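Local structure of 5'-Methylthioadenosine Nucleosidase (Arabidopsis thaliana, 2H8G) at residues L40-K45 with G250-V255; G128-V133 with T245-G250. The protein is a plant nucleosidase of the phosphorylase superfamily that holds adenine in a pocket of its alpha/beta fold. One frame throughout, in Å; residues are numbered along the deposited sequence.

Interaction 1 (L40-K45 with G250-V255)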
loop_
_atom_site.group_PDB
_atom_site.type_symbol
_atom_site.label_atom_id
_atom_site.label_comp_id
_atom_site.label_asym_id
_atom_site.label_seq_id
_atom_site.Cartn_x
_atom_site.Cartn_y
_atom_site.Cartn_z
ATOM N N LEU A 40 22.158 -5.000 -0.952
ATOM C CA LEU A 40 23.466 -5.321 -1.521
ATOM C C LEU A 40 24.428 -5.995 -0.548
ATOM O O LEU A 40 25.037 -7.010 -0.882
ATOM C CB LEU A 40 24.119 -4.067 -2.113
ATOM C CG LEU A 40 23.488 -3.537 -3.405
ATOM C CD1 LEU A 40 24.186 -2.252 -3.830
ATOM C CD2 LEU A 40 23.588 -4.596 -4.498
ATOM N N PRO A 41 24.581 -5.445 0.668
ATOM C CA PRO A 41 25.495 -6.062 1.633
ATOM C C PRO A 41 25.180 -7.541 1.851
ATOM O O PRO A 41 26.084 -8.375 1.924
ATOM C CB PRO A 41 25.272 -5.233 2.894
ATOM C CG PRO A 41 24.931 -3.879 2.344
ATOM C CD PRO A 41 23.977 -4.223 1.230
ATOM N N LEU A 42 23.891 -7.857 1.946
ATOM C CA LEU A 42 23.448 -9.229 2.162
ATOM C C LEU A 42 23.607 -10.073 0.901
ATOM O O LEU A 42 23.976 -11.244 0.971
ATOM C CB LEU A 42 21.983 -9.241 2.614
ATOM C CG LEU A 42 21.407 -10.578 3.089
ATOM C CD1 LEU A 42 22.179 -11.070 4.303
ATOM C CD2 LEU A 42 19.936 -10.402 3.435
ATOM N N VAL A 43 23.324 -9.475 -0.252
ATOM C CA VAL A 43 23.450 -10.176 -1.526
ATOM C C VAL A 43 24.896 -10.622 -1.735
ATOM O O VAL A 43 25.159 -11.774 -2.077
ATOM C CB VAL A 43 23.029 -9.271 -2.706
ATOM C CG1 VAL A 43 23.369 -9.942 -4.033
ATOM C CG2 VAL A 43 21.535 -8.981 -2.632
ATOM N N ASN A 44 25.826 -9.697 -1.522
ATOM C CA ASN A 44 27.249 -9.972 -1.686
ATOM C C ASN A 44 27.742 -10.994 -0.667
ATOM O O ASN A 44 28.579 -11.841 -0.980
ATOM C CB ASN A 44 28.048 -8.671 -1.550
ATOM C CG ASN A 44 27.775 -7.696 -2.686
ATOM O OD1 ASN A 44 28.094 -6.508 -2.592
ATOM N ND2 ASN A 44 27.194 -8.197 -3.771
ATOM N N LYS A 45 27.215 -10.915 0.551
ATOM C CA LYS A 45 27.609 -11.830 1.615
ATOM C C LYS A 45 27.336 -13.288 1.256
ATOM O O LYS A 45 28.149 -14.166 1.541
ATOM C CB LYS A 45 26.878 -11.475 2.913
ATOM C CG LYS A 45 27.170 -12.415 4.071
ATOM C CD LYS A 45 28.636 -12.380 4.469
ATOM C CE LYS A 45 28.911 -13.334 5.621
ATOM N NZ LYS A 45 30.328 -13.267 6.071
ATOM N N GLY A 250 25.228 -8.387 9.163
ATOM C CA GLY A 250 25.779 -9.310 10.139
ATOM C C GLY A 250 24.713 -10.090 10.882
ATOM O O GLY A 250 24.829 -11.303 11.073
ATOM N N THR A 251 23.666 -9.392 11.307
ATOM C CA THR A 251 22.583 -10.039 12.028
ATOM C C THR A 251 21.776 -10.924 11.083
ATOM O O THR A 251 21.423 -12.047 11.429
ATOM C CB THR A 251 21.665 -8.992 12.687
ATOM O OG1 THR A 251 22.440 -8.206 13.601
ATOM C CG2 THR A 251 20.529 -9.670 13.451
ATOM N N ALA A 252 21.493 -10.422 9.883
ATOM C CA ALA A 252 20.729 -11.194 8.911
ATOM C C ALA A 252 21.438 -12.508 8.610
ATOM O O ALA A 252 20.799 -13.543 8.446
ATOM C CB ALA A 252 20.542 -10.392 7.630
ATOM N N THR A 253 22.763 -12.459 8.548
ATOM C CA THR A 253 23.545 -13.658 8.275
ATOM C C THR A 253 23.410 -14.657 9.415
ATOM O O THR A 253 23.256 -15.856 9.182
ATOM C CB THR A 253 25.026 -13.316 8.067
ATOM O OG1 THR A 253 25.159 -12.487 6.906
ATOM C CG2 THR A 253 25.846 -14.582 7.876
ATOM N N LYS A 254 23.461 -14.166 10.650
ATOM C CA LYS A 254 23.324 -15.042 11.805
ATOM C C LYS A 254 21.925 -15.645 11.844
ATOM O O LYS A 254 21.740 -16.787 12.253
ATOM C CB LYS A 254 23.591 -14.271 13.099
ATOM C CG LYS A 254 25.038 -13.852 13.272
ATOM C CD LYS A 254 25.231 -13.094 14.572
ATOM C CE LYS A 254 26.680 -12.677 14.753
ATOM N NZ LYS A 254 27.577 -13.863 14.832
ATOM N N VAL A 255 20.935 -14.876 11.410
ATOM C CA VAL A 255 19.567 -15.364 11.401
ATOM C C VAL A 255 19.422 -16.481 10.369
ATOM O O VAL A 255 18.807 -17.512 10.641
ATOM C CB VAL A 255 18.574 -14.218 11.094
ATOM C CG1 VAL A 255 17.190 -14.781 10.819
ATOM C CG2 VAL A 255 18.520 -13.255 12.283
#
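Leu42 and Lys45, one turn apart on one helix, meet Ala252 and Thr253 on the other, and only side chains bridge the gap. The apolar half rests on one branch of the leucine: Leu42 CD1 stands 3.8 Å from Ala252 CB. Leu42 leaves its backbone obliquely to the opposite helix, but with CG anti to the backbone N (chi1 -171°) the chain extends far enough for its end to close on the alanine methyl. The same Leu42 CD1 also comes within 4.2 Å of Thr253 OG1, a looser approach. Lys45 starts toward the other helix and bends at chi2 (63°), which brings its methylenes across the threonine at about a right angle. Lys45 CG lies 3.5 Å from Thr253 OG1, and Lys45 CE 4.0 Å from Thr253 CG2, so the aliphatic shaft, and not the amine, makes the contact. The hydroxyl has a polar partner on its own helix, a hydrogen bond to the Glu249 carboxylate. The axes of segments 40-45 and 250-255 approach to 10.1 Å and cross at -47°, an open spacing spanned by the longer side chains of 40-45. Helix 36-45 is thus laid against helix 233-259, with Phe46 touching Thr253 just beyond; Val43 touches Tyr65 of strand 63-69, and Val255 touches Leu164 and Leu168 of helix 162-168.

Interaction 2 (G128-V133 with T245-G250)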
loop_
_atom_site.group_PDB
_atom_site.type_symbol
_atom_site.label_atom_id
_atom_site.label_comp_id
_atom_site.label_asym_id
_atom_site.label_seq_id
_atom_site.Cartn_x
_atom_site.Cartn_y
_atom_site.Cartn_z
ATOM N N GLY A 128 22.690 1.751 15.664
ATOM C CA GLY A 128 23.414 0.521 15.402
ATOM C C GLY A 128 22.729 -0.743 15.881
ATOM O O GLY A 128 23.085 -1.836 15.450
ATOM N N ASP A 129 21.754 -0.608 16.776
ATOM C CA ASP A 129 21.038 -1.773 17.278
ATOM C C ASP A 129 20.209 -2.416 16.176
ATOM O O ASP A 129 19.583 -1.719 15.379
ATOM C CB ASP A 129 20.067 -1.399 18.403
ATOM C CG ASP A 129 20.759 -1.041 19.695
ATOM O OD1 ASP A 129 21.932 -1.424 19.884
ATOM O OD2 ASP A 129 20.107 -0.389 20.536
ATOM N N VAL A 130 20.214 -3.743 16.131
ATOM C CA VAL A 130 19.396 -4.459 15.169
ATOM C C VAL A 130 18.349 -5.159 16.021
ATOM O O VAL A 130 18.664 -6.069 16.787
ATOM C CB VAL A 130 20.179 -5.503 14.368
ATOM C CG1 VAL A 130 19.237 -6.195 13.386
ATOM C CG2 VAL A 130 21.327 -4.832 13.623
ATOM N N PHE A 131 17.111 -4.697 15.894
ATOM C CA PHE A 131 15.976 -5.212 16.651
ATOM C C PHE A 131 15.181 -6.317 15.972
ATOM O O PHE A 131 15.070 -6.362 14.748
ATOM C CB PHE A 131 14.977 -4.084 16.930
ATOM C CG PHE A 131 15.322 -3.211 18.098
ATOM C CD1 PHE A 131 16.364 -2.290 18.030
ATOM C CD2 PHE A 131 14.566 -3.282 19.264
ATOM C CE1 PHE A 131 16.639 -1.451 19.110
ATOM C CE2 PHE A 131 14.835 -2.448 20.339
ATOM C CZ PHE A 131 15.873 -1.533 20.266
ATOM N N LEU A 132 14.606 -7.186 16.799
ATOM C CA LEU A 132 13.717 -8.239 16.330
ATOM C C LEU A 132 12.377 -7.635 16.769
ATOM O O LEU A 132 12.213 -7.296 17.937
ATOM C CB LEU A 132 13.971 -9.546 17.081
ATOM C CG LEU A 132 13.220 -10.775 16.573
ATOM C CD1 LEU A 132 13.657 -11.099 15.151
ATOM C CD2 LEU A 132 13.511 -11.946 17.495
ATOM N N VAL A 133 11.433 -7.483 15.852
ATOM C CA VAL A 133 10.147 -6.875 16.195
ATOM C C VAL A 133 9.128 -7.829 16.821
ATOM O O VAL A 133 8.958 -8.951 16.353
ATOM C CB VAL A 133 9.515 -6.226 14.938
ATOM C CG1 VAL A 133 8.109 -5.731 15.245
ATOM C CG2 VAL A 133 10.389 -5.076 14.462
ATOM N N THR A 245 23.828 -0.475 7.853
ATOM C CA THR A 245 23.390 -1.524 6.944
ATOM C C THR A 245 24.377 -2.689 7.008
ATOM O O THR A 245 24.025 -3.829 6.712
ATOM C CB THR A 245 23.263 -1.015 5.491
ATOM O OG1 THR A 245 24.466 -0.340 5.108
ATOM C CG2 THR A 245 22.085 -0.060 5.367
ATOM N N ALA A 246 25.613 -2.402 7.405
ATOM C CA ALA A 246 26.618 -3.450 7.530
ATOM C C ALA A 246 26.267 -4.282 8.760
ATOM O O ALA A 246 26.396 -5.504 8.758
ATOM C CB ALA A 246 28.004 -2.840 7.681
ATOM N N ALA A 247 25.817 -3.606 9.812
ATOM C CA ALA A 247 25.431 -4.277 11.046
ATOM C C ALA A 247 24.190 -5.125 10.780
ATOM O O ALA A 247 24.015 -6.201 11.353
ATOM C CB ALA A 247 25.137 -3.243 12.131
ATOM N N LEU A 248 23.325 -4.620 9.909
ATOM C CA LEU A 248 22.105 -5.328 9.554
ATOM C C LEU A 248 22.459 -6.635 8.853
ATOM O O LEU A 248 21.856 -7.674 9.113
ATOM C CB LEU A 248 21.243 -4.453 8.643
ATOM C CG LEU A 248 19.935 -5.048 8.119
ATOM C CD1 LEU A 248 19.051 -5.475 9.286
ATOM C CD2 LEU A 248 19.227 -4.017 7.249
ATOM N N GLU A 249 23.439 -6.579 7.957
ATOM C CA GLU A 249 23.875 -7.772 7.241
ATOM C C GLU A 249 24.393 -8.819 8.222
ATOM O O GLU A 249 24.039 -9.993 8.132
ATOM C CB GLU A 249 24.970 -7.410 6.231
ATOM C CG GLU A 249 25.645 -8.609 5.562
ATOM C CD GLU A 249 26.772 -9.193 6.397
ATOM O OE1 GLU A 249 27.739 -8.457 6.687
ATOM O OE2 GLU A 249 26.692 -10.386 6.762
ATOM N N GLY A 250 25.228 -8.387 9.163
ATOM C CA GLY A 250 25.779 -9.310 10.139
ATOM C C GLY A 250 24.713 -10.090 10.882
ATOM O O GLY A 250 24.829 -11.303 11.073
#
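Gly128 opens the contact with its backbone: Gly128 O lies 4.1 Å from Ala247 CB, a loose van der Waals approach at the edge of the interface. The residue has a positive phi (98°), a region accessible mainly to glycine, in the loop just before the strand. Asp129 then directs its side chain away from the helix, and its OD2 accepts a hydrogen bond from the backbone N of Asn126, tying the loop back on itself. Val130, at the start of the strand, points toward the helix and makes most of the contact from the strand side, its two methyls going to different partners. Val130 CG1, anti to the backbone N (chi1 -180°), reaches Leu248 CD1 at 4.2 Å, the two side chains crossing at about a right angle. Val130 CG2 instead lies against the backbone of Ala247, 3.8 Å from Ala247 O, with Ala247 CB a little farther at 4.4 Å. That carbonyl O also has a weak hydrogen bond from Thr251 OG1 on the next turn. The helix therefore meets the strand at its beginning, and Phe131 and Leu132 engage the sheet instead. There strand 130-138 lies between strand 171-177, parallel to it, and strand 217-226, antiparallel, with backbone hydrogen bonds between Phe131 and Lys221 and between Leu132 and Lys171.

Overall arrangement
Both interactions draw on helix 233-259: interaction 2 uses residues 245-250 and interaction 1 continues from 250 to 255, with Gly250 common to both. Their centres are about 10 Å apart, on the same side of the chain's centre. Along the sequence the order is 40-45, 128-133, then the helix, so the last helix packs on one element from near the start of the chain and another from its middle. They also touch directly: Lys45 CG lies 3.4 Å from Glu249 OE2, and Thr251 OG1 lies 3.6 Å from Val130 CG2. Helix 233-259 thus packs on both helix 36-45 and the start of strand 130-138, while its beginning supplies Thr233 and Phe237 to the adenine pocket.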